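Aspartate aminotransferase (Plasmodium falciparum, PDB 3K7Y) probably catalyses the reversible pyridoxal-phosphate-dependent transfer of an amino group between L-aspartate and 2-oxoglutarate, giving oxaloacetate and L-glutamate, and works as a homodimer. Local coordinates at residues 331-334 against 335-339. Residues are numbered along the deposited sequence; the frame is centred on the assembly and turned at random.
Sequences KLET and YQKKY
Tyr335 still pairs with Lys331 in the i to i+4 pattern of an alpha-helix, here in the last turns of the long helix 304-335 of this aminotransferase. Its N donates to Lys331 O at 3.0 Å, a fairly straight bond (162° at the hydrogen). The same oxygen lies at the edge of the tyrosine ring, near its plane. Chi1 of -77°, which leaves CG beside the backbone N, swings the ring back along the helix, and the aliphatic part of Lys331 runs near it, with Lys331 CD 4.2 Å from Tyr335 CE2. In Gln336, with CG anti to N (chi1 -160°) and an extended chain, the amide reaches back to Glu333, where NE2 makes a weak, bent bond to the backbone O; the other end, OE1, accepts from Tyr343 N in the following loop. From Lys337 on the bonding tightens to a 3-10-like i+3 run: Lys337 N to Thr334 O, Lys338 N to Tyr335 O and Tyr339 N to Gln336 O. The Lys337 chain, bent at chi3, crosses Thr334 at a slant and carries NZ to 4.5 Å from Glu333 OE2, beyond salt-bridge range, and 4.2 Å from Thr334 OG1, a hydroxyl already bonded to Asn330 O. Helix 390-403 meets both segments: Leu332 packs on its Ala395 and Ile398, and Tyr339 OH is hydrogen-bonded to Asp396 OD1.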
loop_
_atom_site.group_PDB
_atom_site.type_symbol
_atom_site.label_atom_id
_atom_site.label_comp_id
_atom_site.label_asym_id
_atom_site.label_seq_id
_atom_site.Cartn_x
_atom_site.Cartn_y
_atom_site.Cartn_z
ATOM N N LYS A 331 -12.117 39.826 -7.973
ATOM C CA LYS A 331 -12.552 40.405 -6.713
ATOM C C LYS A 331 -11.383 41.088 -6.003
ATOM O O LYS A 331 -11.580 42.025 -5.219
ATOM C CB LYS A 331 -13.213 39.355 -5.823
ATOM C CG LYS A 331 -14.594 38.910 -6.318
ATOM C CD LYS A 331 -15.740 39.782 -5.789
ATOM C CE LYS A 331 -17.076 39.357 -6.382
ATOM N NZ LYS A 331 -18.198 40.210 -5.913
ATOM N N LEU A 332 -10.169 40.633 -6.308
ATOM C CA LEU A 332 -8.948 41.199 -5.737
ATOM C C LEU A 332 -8.523 42.447 -6.484
ATOM O O LEU A 332 -7.903 43.333 -5.899
ATOM C CB LEU A 332 -7.798 40.186 -5.763
ATOM C CG LEU A 332 -7.748 39.015 -4.779
ATOM C CD1 LEU A 332 -6.536 38.168 -5.067
ATOM C CD2 LEU A 332 -7.693 39.517 -3.358
ATOM N N GLU A 333 -8.836 42.513 -7.778
ATOM C CA GLU A 333 -8.576 43.733 -8.531
ATOM C C GLU A 333 -9.461 44.839 -7.955
ATOM O O GLU A 333 -9.048 46.000 -7.916
ATOM C CB GLU A 333 -8.855 43.562 -10.026
ATOM C CG GLU A 333 -10.342 43.608 -10.380
ATOM C CD GLU A 333 -10.655 44.412 -11.642
ATOM O OE1 GLU A 333 -10.247 43.965 -12.742
ATOM O OE2 GLU A 333 -11.320 45.484 -11.536
ATOM N N THR A 334 -10.665 44.459 -7.511
ATOM C CA THR A 334 -11.635 45.380 -6.911
ATOM C C THR A 334 -11.233 45.791 -5.503
ATOM O O THR A 334 -10.784 46.910 -5.303
ATOM C CB THR A 334 -13.072 44.812 -6.910
ATOM O OG1 THR A 334 -13.518 44.664 -8.261
ATOM C CG2 THR A 334 -14.032 45.746 -6.173
ATOM N N TYR A 335 -11.376 44.897 -4.527
ATOM C CA TYR A 335 -11.138 45.263 -3.120
ATOM C C TYR A 335 -9.833 45.984 -2.917
ATOM O O TYR A 335 -9.731 46.887 -2.089
ATOM C CB TYR A 335 -11.193 44.042 -2.222
ATOM C CG TYR A 335 -12.600 43.631 -1.987
ATOM C CD1 TYR A 335 -13.293 44.071 -0.865
ATOM C CD2 TYR A 335 -13.267 42.848 -2.917
ATOM C CE1 TYR A 335 -14.618 43.711 -0.663
ATOM C CE2 TYR A 335 -14.581 42.485 -2.731
ATOM C CZ TYR A 335 -15.252 42.916 -1.605
ATOM O OH TYR A 335 -16.551 42.534 -1.431
ATOM N N GLN A 336 -8.841 45.555 -3.686
ATOM C CA GLN A 336 -7.585 46.257 -3.853
ATOM C C GLN A 336 -7.716 47.791 -3.814
ATOM O O GLN A 336 -6.938 48.446 -3.125
ATOM C CB GLN A 336 -6.976 45.827 -5.179
ATOM C CG GLN A 336 -5.509 46.092 -5.275
ATOM C CD GLN A 336 -4.975 45.934 -6.668
ATOM O OE1 GLN A 336 -3.913 45.349 -6.853
ATOM N NE2 GLN A 336 -5.695 46.464 -7.661
ATOM N N LYS A 337 -8.695 48.337 -4.552
ATOM C CA LYS A 337 -8.984 49.781 -4.634
ATOM C C LYS A 337 -9.277 50.439 -3.283
ATOM O O LYS A 337 -8.892 51.589 -3.044
ATOM C CB LYS A 337 -10.209 50.039 -5.521
ATOM C CG LYS A 337 -10.064 49.801 -7.013
ATOM C CD LYS A 337 -11.426 50.010 -7.694
ATOM C CE LYS A 337 -11.664 49.033 -8.846
ATOM N NZ LYS A 337 -13.122 48.733 -8.998
ATOM N N LYS A 338 -10.006 49.728 -2.430
ATOM C CA LYS A 338 -10.328 50.226 -1.106
ATOM C C LYS A 338 -9.071 50.552 -0.300
ATOM O O LYS A 338 -9.058 51.483 0.515
ATOM C CB LYS A 338 -11.215 49.229 -0.348
ATOM C CG LYS A 338 -12.640 49.140 -0.880
ATOM C CD LYS A 338 -13.534 48.255 -0.016
ATOM C CE LYS A 338 -14.954 48.196 -0.605
ATOM N NZ LYS A 338 -15.857 47.209 0.062
ATOM N N TYR A 339 -8.004 49.799 -0.534
ATOM C CA TYR A 339 -6.769 50.006 0.217
ATOM C C TYR A 339 -5.718 50.756 -0.613
ATOM O O TYR A 339 -4.583 50.934 -0.179
ATOM C CB TYR A 339 -6.258 48.668 0.781
ATOM C CG TYR A 339 -7.301 47.969 1.645
ATOM C CD1 TYR A 339 -7.333 48.156 3.029
ATOM C CD2 TYR A 339 -8.280 47.151 1.072
ATOM C CE1 TYR A 339 -8.307 47.533 3.823
ATOM C CE2 TYR A 339 -9.253 46.524 1.857
ATOM C CZ TYR A 339 -9.262 46.719 3.228
ATOM O OH TYR A 339 -10.226 46.104 3.998
#